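Local coordinates for acyl-CoA dehydrogenase (Geobacillus kaustophilus, PDB 2PG0), which probably catalyses the FAD-dependent alpha,beta-dehydrogenation of acyl thioesters, introducing a double bond into the acyl chain, at residues Phe24-Ala29 against Phe46-Met50; Glu79-Lys83 against Ile254-Ala259; Leu266-Val271 against Ala340-His344; Met294-Ile298 against Met332-Val336. Residues are numbered along the deposited sequence.

In the fold
The four contacts run from the N-terminal helical domain into the C-terminal helical bundle of the acyl-CoA dehydrogenase fold. Interactions 1 and 2 have centres about 17 Å apart and touch where L25 packs on E80 and L81. Interaction 2 joins the two domains, with the side chain of E82 about 11 Å from one FAD of the tetramer. It shares helix 237-273 with interaction 3 and meets interaction 4 through a probable hydrogen bond from Q257 NE2 to I298 O (3.0 Å). Interactions 3 and 4, centres about 13 Å apart, share helix 319-343 and touch through L343 and M294. Interaction 3 contacts a different FAD directly, whereas interaction 1 is remote from the annotated sites.

Interaction 1. Residues Phe24-Ala29 against Phe46-Met50; sequences FLEKEA and FWAKM
This is an antiparallel helix-helix contact within the N-terminal helical domain, between the C-terminal end of helix 12-28 and helix 44-52. The axes of 24-28 and 46-50 run at 159° and approach to 12.2 Å at their closest, a gap bridged by large side chains. The register sets F24 against M50 and E28 against F46 (CA-CA 8.9 and 7.5 Å). Residues 24-28 and all of 46-50 are helical, and A29 is the first to leave helical phi/psi. F24 (chi1 t) points toward the other helix: its CE2 lies 3.5 Å from M50 SD in an oblique Met-aromatic contact and 4.0 Å from F46 CE1, while its CZ meets K49 CB at 3.9 Å. F46, also chi1 t, reaches across, its CZ 4.1 Å from L25 CD2 and its CE1 4.1 Å from A29 CB. Beside the aromatic contacts, E28 (chi1 m, chi2 m) folds its carboxylate to meet the extended K49 (chi2-chi4 t) in a salt bridge, K49 NZ to E28 OE1 2.9 Å. W36 and F55 pack edge-to-face on F46 and F24. Antiparallel packing of these helices helps build the all-helical N-terminal domain of the acyl-CoA dehydrogenase fold.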
# COMPACT_ATOMS: atom_id res chain seq x y z
N PHE A 24 -17.11 -17.76 32.50
CA PHE A 24 -16.23 -17.27 33.55
C PHE A 24 -15.83 -15.81 33.30
O PHE A 24 -15.95 -14.96 34.20
CB PHE A 24 -15.00 -18.18 33.66
CG PHE A 24 -13.96 -17.69 34.63
CD1 PHE A 24 -14.07 -17.97 35.99
CD2 PHE A 24 -12.86 -16.98 34.17
CE1 PHE A 24 -13.10 -17.52 36.89
CE2 PHE A 24 -11.88 -16.53 35.06
CZ PHE A 24 -12.00 -16.80 36.43
N LEU A 25 -15.38 -15.52 32.09
CA LEU A 25 -14.92 -14.17 31.74
C LEU A 25 -16.03 -13.13 31.72
O LEU A 25 -15.80 -11.96 32.05
CB LEU A 25 -14.20 -14.19 30.37
CG LEU A 25 -12.92 -15.02 30.29
CD1 LEU A 25 -12.38 -14.97 28.85
CD2 LEU A 25 -11.87 -14.53 31.29
N GLU A 26 -17.23 -13.54 31.33
CA GLU A 26 -18.37 -12.63 31.32
C GLU A 26 -18.66 -12.06 32.70
O GLU A 26 -19.14 -10.93 32.82
CB GLU A 26 -19.61 -13.29 30.70
CG GLU A 26 -19.63 -13.19 29.17
CD GLU A 26 -20.65 -14.12 28.51
OE1 GLU A 26 -21.30 -14.92 29.22
OE2 GLU A 26 -20.79 -14.06 27.26
N LYS A 27 -18.36 -12.84 33.74
CA LYS A 27 -18.51 -12.38 35.12
C LYS A 27 -17.24 -11.71 35.67
O LYS A 27 -17.32 -10.64 36.29
CB LYS A 27 -18.90 -13.55 36.03
CG LYS A 27 -19.03 -13.16 37.51
CD LYS A 27 -19.55 -14.29 38.37
CE LYS A 27 -18.53 -15.42 38.52
NZ LYS A 27 -19.11 -16.55 39.32
N GLU A 28 -16.09 -12.33 35.43
CA GLU A 28 -14.84 -11.97 36.11
C GLU A 28 -13.92 -10.98 35.38
O GLU A 28 -13.06 -10.36 36.02
CB GLU A 28 -14.03 -13.22 36.46
CG GLU A 28 -14.72 -14.20 37.40
CD GLU A 28 -14.80 -13.71 38.84
OE1 GLU A 28 -14.35 -12.58 39.13
OE2 GLU A 28 -15.31 -14.46 39.69
N ALA A 29 -14.11 -10.84 34.08
CA ALA A 29 -13.16 -10.06 33.27
C ALA A 29 -13.79 -8.90 32.51
O ALA A 29 -13.37 -7.75 32.67
CB ALA A 29 -12.40 -10.99 32.31
N PHE A 46 -7.67 -12.29 40.55
CA PHE A 46 -8.10 -12.80 39.25
C PHE A 46 -7.31 -14.04 38.82
O PHE A 46 -7.89 -15.01 38.35
CB PHE A 46 -8.05 -11.73 38.15
CG PHE A 46 -8.50 -12.25 36.80
CD1 PHE A 46 -9.86 -12.42 36.52
CD2 PHE A 46 -7.57 -12.63 35.84
CE1 PHE A 46 -10.29 -12.92 35.29
CE2 PHE A 46 -7.99 -13.12 34.60
CZ PHE A 46 -9.35 -13.27 34.32
N TRP A 47 -5.98 -13.98 38.96
CA TRP A 47 -5.12 -15.14 38.71
C TRP A 47 -5.49 -16.34 39.59
O TRP A 47 -5.48 -17.49 39.13
CB TRP A 47 -3.66 -14.76 38.96
CG TRP A 47 -3.07 -13.89 37.89
CD1 TRP A 47 -3.25 -12.54 37.72
CD2 TRP A 47 -2.17 -14.30 36.85
NE1 TRP A 47 -2.52 -12.09 36.64
CE2 TRP A 47 -1.84 -13.15 36.09
CE3 TRP A 47 -1.60 -15.53 36.49
CZ2 TRP A 47 -0.98 -13.20 34.99
CZ3 TRP A 47 -0.75 -15.59 35.40
CH2 TRP A 47 -0.44 -14.42 34.66
N ALA A 48 -5.79 -16.06 40.86
CA ALA A 48 -6.19 -17.10 41.81
C ALA A 48 -7.47 -17.78 41.34
O ALA A 48 -7.60 -19.01 41.44
CB ALA A 48 -6.37 -16.50 43.20
N LYS A 49 -8.42 -16.99 40.85
CA LYS A 49 -9.67 -17.52 40.30
C LYS A 49 -9.41 -18.34 39.04
O LYS A 49 -9.99 -19.41 38.86
CB LYS A 49 -10.67 -16.39 40.02
CG LYS A 49 -11.25 -15.74 41.27
CD LYS A 49 -11.89 -14.41 40.91
CE LYS A 49 -12.58 -13.77 42.09
NZ LYS A 49 -13.05 -12.40 41.75
N MET A 50 -8.53 -17.84 38.18
CA MET A 50 -8.12 -18.59 36.99
C MET A 50 -7.52 -19.96 37.37
O MET A 50 -7.86 -20.98 36.77
CB MET A 50 -7.13 -17.77 36.15
CG MET A 50 -7.78 -16.61 35.36
SD MET A 50 -8.66 -17.06 33.84
CE MET A 50 -7.26 -17.46 32.78

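Interaction 2. Residues Glu79-Lys83 against Ile254-Ala259; sequences EELEK and IAAQTA
T258 packs against the aliphatic part of E82, its CG2 4.0 Å from E82 CB and 3.8 Å from K83 CG. Both segments are regular helix, 79-83 within helix 71-84 and 254-259 within the long helix 237-273. Their axes approach to 8.9 Å with a signed crossing angle of -46°, close to the -50° class of ridges-into-grooves packing. The CA atoms pair E79 with T258 and E82 with A255, each at 6.0 Å. E82 points toward the other helix; chi1 t sets its CG 3.3 Å from A255 O, and chi2 p then turns the carboxylate so that OE2 is 3.7 Å from A259 CB. E79 (chi1 m, chi2 t) passes alongside, its CG 3.7 Å from I254 CG2 and 3.4 Å from T258 OG1. The T258 hydroxyl, with chi1 m, donates back to I254 O at 3.0 Å, and K83 NZ bridges to E80 OE2 at 2.8 Å on its own segment. The helix pair joins the two domains, E79 also bridging R18 of helix 12-28 and R302 of helix 285-313, while E82 OE2 is hydrogen-bonded to S86. With no hydrogen bond passing between the segments, the interface is mostly methylenes and methyls, with some polar atoms in van der Waals contact, and the carboxylates of E79 and E82 find their partners beyond it.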
# COMPACT_ATOMS: atom_id res chain seq x y z
N GLU A 79 -7.43 -16.86 22.91
CA GLU A 79 -8.41 -16.18 22.05
C GLU A 79 -9.48 -15.50 22.90
O GLU A 79 -9.77 -14.31 22.71
CB GLU A 79 -9.07 -17.15 21.08
CG GLU A 79 -8.22 -17.52 19.89
CD GLU A 79 -8.91 -18.47 18.93
OE1 GLU A 79 -10.06 -18.92 19.21
OE2 GLU A 79 -8.29 -18.80 17.90
N GLU A 80 -10.04 -16.25 23.85
CA GLU A 80 -11.09 -15.70 24.70
C GLU A 80 -10.61 -14.54 25.58
O GLU A 80 -11.35 -13.59 25.82
CB GLU A 80 -11.77 -16.81 25.52
CG GLU A 80 -12.60 -17.79 24.67
CD GLU A 80 -13.64 -17.10 23.78
OE1 GLU A 80 -14.38 -16.24 24.27
OE2 GLU A 80 -13.71 -17.45 22.58
N LEU A 81 -9.37 -14.62 26.06
CA LEU A 81 -8.80 -13.53 26.85
C LEU A 81 -8.58 -12.27 26.00
O LEU A 81 -8.81 -11.15 26.47
CB LEU A 81 -7.50 -13.97 27.51
CG LEU A 81 -7.63 -14.90 28.72
CD1 LEU A 81 -6.26 -15.40 29.14
CD2 LEU A 81 -8.33 -14.22 29.90
N GLU A 82 -8.13 -12.45 24.75
CA GLU A 82 -7.97 -11.31 23.84
C GLU A 82 -9.31 -10.66 23.52
O GLU A 82 -9.40 -9.43 23.39
CB GLU A 82 -7.22 -11.71 22.56
CG GLU A 82 -6.85 -10.52 21.64
CD GLU A 82 -5.86 -9.53 22.27
OE1 GLU A 82 -5.02 -9.94 23.10
OE2 GLU A 82 -5.91 -8.34 21.92
N LYS A 83 -10.36 -11.47 23.43
CA LYS A 83 -11.70 -10.94 23.23
C LYS A 83 -12.09 -9.97 24.34
O LYS A 83 -12.83 -9.02 24.11
CB LYS A 83 -12.72 -12.07 23.09
CG LYS A 83 -12.61 -12.78 21.74
CD LYS A 83 -13.57 -13.94 21.62
CE LYS A 83 -13.23 -14.81 20.43
NZ LYS A 83 -14.22 -15.93 20.28
N ILE A 254 -1.75 -15.59 17.19
CA ILE A 254 -3.13 -15.94 17.59
C ILE A 254 -3.87 -14.73 18.19
O ILE A 254 -5.01 -14.45 17.80
CB ILE A 254 -3.17 -17.16 18.55
CG1 ILE A 254 -2.74 -18.43 17.80
CG2 ILE A 254 -4.58 -17.32 19.16
CD1 ILE A 254 -2.36 -19.61 18.71
N ALA A 255 -3.20 -14.01 19.09
CA ALA A 255 -3.80 -12.84 19.75
C ALA A 255 -4.06 -11.69 18.78
O ALA A 255 -5.08 -11.00 18.86
CB ALA A 255 -2.91 -12.36 20.92
N ALA A 256 -3.13 -11.47 17.85
CA ALA A 256 -3.33 -10.43 16.85
C ALA A 256 -4.49 -10.76 15.89
O ALA A 256 -5.26 -9.88 15.50
CB ALA A 256 -2.04 -10.16 16.10
N GLN A 257 -4.61 -12.04 15.52
CA GLN A 257 -5.68 -12.50 14.64
C GLN A 257 -7.03 -12.24 15.31
O GLN A 257 -7.95 -11.69 14.70
CB GLN A 257 -5.51 -13.99 14.30
CG GLN A 257 -6.61 -14.57 13.40
CD GLN A 257 -6.67 -13.93 12.03
OE1 GLN A 257 -5.64 -13.57 11.44
NE2 GLN A 257 -7.88 -13.76 11.51
N THR A 258 -7.13 -12.64 16.58
CA THR A 258 -8.34 -12.39 17.37
C THR A 258 -8.67 -10.90 17.52
O THR A 258 -9.83 -10.50 17.41
CB THR A 258 -8.22 -13.03 18.76
OG1 THR A 258 -7.92 -14.42 18.61
CG2 THR A 258 -9.54 -12.91 19.52
N ALA A 259 -7.64 -10.08 17.75
CA ALA A 259 -7.82 -8.63 17.88
C ALA A 259 -8.41 -8.03 16.61
O ALA A 259 -9.34 -7.23 16.67
CB ALA A 259 -6.50 -7.95 18.24

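Interaction 3. Residues Leu266-Val271 against Ala340-His344; sequences LTKQYV and AMQLH. With FAD (flavin-adenine dinucleotide), chain D.
A histidine ring that folds back to A340 O and stacks on a tyrosine marks this contact: H344 ND1 donates to A340 O at 2.7 Å, while the imidazole forms an offset stack with the Y270 ring, centroids 4.6 Å apart and planes at 19°. It sits in the C-terminal helical bundle of the acyl-CoA dehydrogenase fold, where helix 237-273, helical throughout 266-271, meets helix 319-343 near its C-terminal part, beside FAD. The CA register pairs T267 with A340 at 5.5 Å and Y270 with H344 at 7.0 Å. Y270 points across with chi1 t and H344 takes chi1 m, which lays the rings nearly parallel and leaves H344 NE2 3.6 Å from Y270 CB. Next to the stack, T267 CG2 meets L343 CD1 at 3.8 Å and V271 CG1 lies 4.2 Å from L343 CB. T267 OG1 is hydrogen-bonded to M263 O in its own helix and approaches A340 CB at 3.1 Å. Q342 belongs to the FAD site; its NE2 is hydrogen-bonded to E373 and A366 of the second subunit, which also supplies T130, S136 and T162 to this FAD. A water lies within hydrogen-bonding distance of Y270 OH (2.6 Å), H344 O (3.0 Å) and FAD O1A (2.7 Å), placing the tyrosine hydroxyl and the H344 carbonyl next to an FAD phosphate. The ribose hydroxyl FAD O3B donates a very short 2.4 Å hydrogen bond to Q342 O.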
# COMPACT_ATOMS: atom_id res chain seq x y z
N LEU A 266 -16.61 -4.84 15.71
CA LEU A 266 -16.93 -3.50 16.21
C LEU A 266 -17.29 -2.53 15.09
O LEU A 266 -18.27 -1.79 15.19
CB LEU A 266 -15.75 -2.94 17.00
CG LEU A 266 -15.54 -3.49 18.41
CD1 LEU A 266 -14.23 -2.93 18.95
CD2 LEU A 266 -16.71 -3.13 19.32
N THR A 267 -16.49 -2.53 14.03
CA THR A 267 -16.65 -1.58 12.93
C THR A 267 -17.90 -1.89 12.12
O THR A 267 -18.69 -0.99 11.80
CB THR A 267 -15.42 -1.59 11.99
OG1 THR A 267 -14.25 -1.36 12.77
CG2 THR A 267 -15.53 -0.52 10.92
N LYS A 268 -18.10 -3.17 11.82
CA LYS A 268 -19.26 -3.59 11.03
C LYS A 268 -20.54 -3.20 11.74
O LYS A 268 -21.45 -2.62 11.13
CB LYS A 268 -19.23 -5.10 10.78
CG LYS A 268 -20.36 -5.60 9.89
CD LYS A 268 -20.10 -7.02 9.41
CE LYS A 268 -20.16 -8.03 10.55
NZ LYS A 268 -19.56 -9.36 10.18
N GLN A 269 -20.60 -3.50 13.04
CA GLN A 269 -21.78 -3.16 13.84
C GLN A 269 -22.00 -1.66 13.91
O GLN A 269 -23.14 -1.20 13.80
CB GLN A 269 -21.70 -3.79 15.23
CG GLN A 269 -21.94 -5.32 15.21
CD GLN A 269 -23.09 -5.75 14.28
OE1 GLN A 269 -24.24 -5.30 14.44
NE2 GLN A 269 -22.79 -6.63 13.31
N TYR A 270 -20.92 -0.90 14.06
CA TYR A 270 -21.05 0.56 14.11
C TYR A 270 -21.63 1.16 12.83
O TYR A 270 -22.59 1.93 12.88
CB TYR A 270 -19.73 1.25 14.48
CG TYR A 270 -19.93 2.74 14.66
CD1 TYR A 270 -20.47 3.23 15.85
CD2 TYR A 270 -19.60 3.64 13.64
CE1 TYR A 270 -20.68 4.60 16.03
CE2 TYR A 270 -19.81 5.02 13.82
CZ TYR A 270 -20.35 5.48 15.01
OH TYR A 270 -20.58 6.83 15.22
N VAL A 271 -21.03 0.83 11.69
CA VAL A 271 -21.45 1.43 10.42
C VAL A 271 -22.85 0.96 9.99
O VAL A 271 -23.54 1.67 9.25
CB VAL A 271 -20.40 1.24 9.27
CG1 VAL A 271 -19.09 1.94 9.62
CG2 VAL A 271 -20.17 -0.25 8.95
N ALA A 340 -10.71 0.85 11.27
CA ALA A 340 -11.74 0.89 12.31
C ALA A 340 -11.87 2.28 12.96
O ALA A 340 -12.98 2.80 13.07
CB ALA A 340 -11.47 -0.18 13.38
N MET A 341 -10.75 2.88 13.40
CA MET A 341 -10.83 4.22 13.98
C MET A 341 -11.49 5.18 12.99
O MET A 341 -12.44 5.88 13.35
CB MET A 341 -9.46 4.77 14.43
CG MET A 341 -9.58 6.16 15.15
SD MET A 341 -8.00 6.99 15.45
CE MET A 341 -7.61 6.16 16.99
N GLN A 342 -10.99 5.19 11.75
CA GLN A 342 -11.47 6.13 10.72
C GLN A 342 -12.96 5.96 10.44
O GLN A 342 -13.70 6.95 10.34
CB GLN A 342 -10.67 5.99 9.43
CG GLN A 342 -11.03 7.05 8.34
CD GLN A 342 -10.64 8.48 8.71
OE1 GLN A 342 -9.79 8.70 9.57
NE2 GLN A 342 -11.25 9.46 8.04
N LEU A 343 -13.41 4.72 10.33
CA LEU A 343 -14.81 4.46 10.03
C LEU A 343 -15.78 4.80 11.17
O LEU A 343 -16.99 4.88 10.95
CB LEU A 343 -15.00 3.02 9.54
CG LEU A 343 -14.44 2.78 8.13
CD1 LEU A 343 -14.35 1.28 7.83
CD2 LEU A 343 -15.28 3.52 7.06
N HIS A 344 -15.24 4.99 12.38
CA HIS A 344 -16.06 5.44 13.52
C HIS A 344 -16.23 6.98 13.56
O HIS A 344 -16.99 7.52 14.39
CB HIS A 344 -15.46 4.96 14.85
CG HIS A 344 -15.79 3.53 15.20
ND1 HIS A 344 -15.21 2.46 14.56
CD2 HIS A 344 -16.60 3.01 16.15
CE1 HIS A 344 -15.66 1.33 15.09
NE2 HIS A 344 -16.50 1.64 16.06
PA FAD D . -19.75 10.62 10.68
O1A FAD D . -20.84 9.90 11.43
O2A FAD D . -20.22 11.77 9.82
O5B FAD D . -18.96 9.57 9.75
C5B FAD D . -18.34 8.44 10.32
C4B FAD D . -17.61 7.69 9.22
O4B FAD D . -18.55 7.40 8.20
C3B FAD D . -16.51 8.54 8.59
O3B FAD D . -15.27 7.91 8.76
C2B FAD D . -16.77 8.50 7.10
O2B FAD D . -15.75 7.70 6.55
C1B FAD D . -18.01 7.66 6.93
N9A FAD D . -18.96 8.30 6.00
C8A FAD D . -19.98 9.18 6.26
N7A FAD D . -20.59 9.49 5.09
C5A FAD D . -19.98 8.82 4.09
C6A FAD D . -20.18 8.76 2.72
N6A FAD D . -21.18 9.43 2.15
N1A FAD D . -19.36 7.95 1.95
C2A FAD D . -18.34 7.21 2.52
N3A FAD D . -18.15 7.27 3.88
C4A FAD D . -18.95 8.06 4.65
N1 FAD D . -16.72 19.83 15.02
C2 FAD D . -17.05 21.18 15.08
O2 FAD D . -18.08 21.59 14.53
N3 FAD D . -16.23 22.06 15.75
C4 FAD D . -15.08 21.61 16.37
O4 FAD D . -14.36 22.40 16.97
C4X FAD D . -14.74 20.25 16.31
N5 FAD D . -13.58 19.78 16.93
C5X FAD D . -13.27 18.44 16.89
C6 FAD D . -12.12 17.98 17.53
C7 FAD D . -11.78 16.64 17.51
C7M FAD D . -10.53 16.21 18.22
C8 FAD D . -12.61 15.73 16.82
C8M FAD D . -12.31 14.27 16.74
C9 FAD D . -13.76 16.19 16.19
C9A FAD D . -14.10 17.54 16.20
N10 FAD D . -15.25 18.00 15.56
C10 FAD D . -15.57 19.35 15.63
C1' FAD D . -16.13 17.10 14.71
C2' FAD D . -15.49 16.51 13.43
O2' FAD D . -15.45 17.47 12.39
C3' FAD D . -16.32 15.29 13.01
O3' FAD D . -15.96 14.21 13.86
C4' FAD D . -16.16 14.88 11.54
O4' FAD D . -16.66 15.89 10.68
C5' FAD D . -16.88 13.58 11.21
O5' FAD D . -18.20 13.59 11.71
P FAD D . -18.70 12.39 12.65
O1P FAD D . -17.74 12.22 13.80
O2P FAD D . -20.11 12.64 13.12
O3P FAD D . -18.59 11.08 11.71
O HOH W 1 -19.72 8.42 13.40

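Interaction 4. Residues Met294-Ile298 against Met332-Val336; sequences MATEI and MAKRV
I298, M332, V336 and M294 form the apolar centre of this antiparallel helix pair, part of the C-terminal helical bundle of the acyl-CoA dehydrogenase fold. I298 CG1 meets M332 CE at 3.9 Å, and V336 CG2 lies 4.3 Å from I298 CD1 and 4.4 Å from M294 CG. M332 points toward the facing helix with chi1 t and chi2 t, then turns at chi3 p to set its methyl beside I298. Residues 294-298 of helix 285-313 and 332-336 of helix 319-343 are helical throughout; their axes approach to 10.6 Å with a signed crossing angle of -159°. The nearest CA pairs are M294-V336 and E297-M332, at 6.5 and 7.2 Å. F264 of helix 237-273 packs against M294 and I298, adding a third helix to the apolar layer. Farther out, E297 extends with chi1 m and chi2 t, its OE1 passing 3.2 Å from M332 CG. W328 of the same chain and W328 of the third subunit both pack on E297, placing this polar edge at a subunit interface. There R335 (chi1 m, chi2 t, chi3 m) donates from NH2 to E297 OE1 in a 2.7 Å salt bridge, with an N-H...O angle of 167°.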
# COMPACT_ATOMS: atom_id res chain seq x y z
N MET A 294 -11.15 -5.93 4.46
CA MET A 294 -10.80 -6.34 5.83
C MET A 294 -11.20 -7.80 6.07
O MET A 294 -10.40 -8.58 6.58
CB MET A 294 -11.47 -5.42 6.86
CG MET A 294 -10.84 -4.03 6.99
SD MET A 294 -11.80 -2.95 8.11
CE MET A 294 -12.80 -2.11 7.01
N ALA A 295 -12.42 -8.16 5.67
CA ALA A 295 -12.93 -9.53 5.82
C ALA A 295 -12.04 -10.55 5.10
O ALA A 295 -11.77 -11.62 5.64
CB ALA A 295 -14.36 -9.62 5.28
N THR A 296 -11.59 -10.19 3.90
CA THR A 296 -10.72 -11.05 3.09
C THR A 296 -9.38 -11.30 3.80
O THR A 296 -8.94 -12.44 3.96
CB THR A 296 -10.47 -10.43 1.68
OG1 THR A 296 -11.72 -10.29 1.00
CG2 THR A 296 -9.55 -11.32 0.84
N GLU A 297 -8.74 -10.22 4.23
CA GLU A 297 -7.45 -10.35 4.90
C GLU A 297 -7.58 -11.11 6.22
O GLU A 297 -6.72 -11.93 6.57
CB GLU A 297 -6.79 -8.97 5.07
CG GLU A 297 -6.40 -8.31 3.74
CD GLU A 297 -5.46 -7.11 3.92
OE1 GLU A 297 -5.05 -6.82 5.06
OE2 GLU A 297 -5.14 -6.44 2.91
N ILE A 298 -8.66 -10.87 6.95
CA ILE A 298 -8.92 -11.62 8.19
C ILE A 298 -9.07 -13.13 7.90
O ILE A 298 -8.51 -13.96 8.63
CB ILE A 298 -10.13 -11.03 8.97
CG1 ILE A 298 -9.73 -9.68 9.58
CG2 ILE A 298 -10.66 -12.05 10.03
CD1 ILE A 298 -10.89 -8.76 9.95
N MET A 332 -1.43 -6.75 9.57
CA MET A 332 -2.82 -6.79 9.11
C MET A 332 -3.76 -6.24 10.18
O MET A 332 -4.67 -5.48 9.88
CB MET A 332 -3.22 -8.22 8.76
CG MET A 332 -4.42 -8.33 7.86
SD MET A 332 -5.10 -9.99 8.03
CE MET A 332 -5.85 -9.80 9.67
N ALA A 333 -3.51 -6.61 11.44
CA ALA A 333 -4.34 -6.16 12.54
C ALA A 333 -4.17 -4.65 12.76
O ALA A 333 -5.13 -3.95 13.09
CB ALA A 333 -4.04 -6.96 13.80
N LYS A 334 -2.95 -4.15 12.56
CA LYS A 334 -2.69 -2.71 12.61
C LYS A 334 -3.49 -1.96 11.55
O LYS A 334 -4.05 -0.90 11.83
CB LYS A 334 -1.18 -2.43 12.49
CG LYS A 334 -0.41 -2.68 13.79
CD LYS A 334 1.10 -2.83 13.56
CE LYS A 334 1.75 -1.56 13.04
NZ LYS A 334 3.18 -1.83 12.63
N ARG A 335 -3.56 -2.53 10.34
CA ARG A 335 -4.31 -1.92 9.25
C ARG A 335 -5.80 -1.94 9.55
O ARG A 335 -6.50 -0.97 9.31
CB ARG A 335 -4.04 -2.64 7.92
CG ARG A 335 -2.63 -2.42 7.38
CD ARG A 335 -2.56 -2.80 5.90
NE ARG A 335 -2.89 -4.21 5.66
CZ ARG A 335 -2.06 -5.23 5.85
NH1 ARG A 335 -0.83 -5.03 6.28
NH2 ARG A 335 -2.46 -6.47 5.59
N VAL A 336 -6.28 -3.06 10.07
CA VAL A 336 -7.65 -3.16 10.56
C VAL A 336 -7.96 -2.05 11.57
O VAL A 336 -8.98 -1.37 11.45
CB VAL A 336 -7.95 -4.57 11.11
CG1 VAL A 336 -9.29 -4.59 11.88
CG2 VAL A 336 -7.97 -5.58 9.96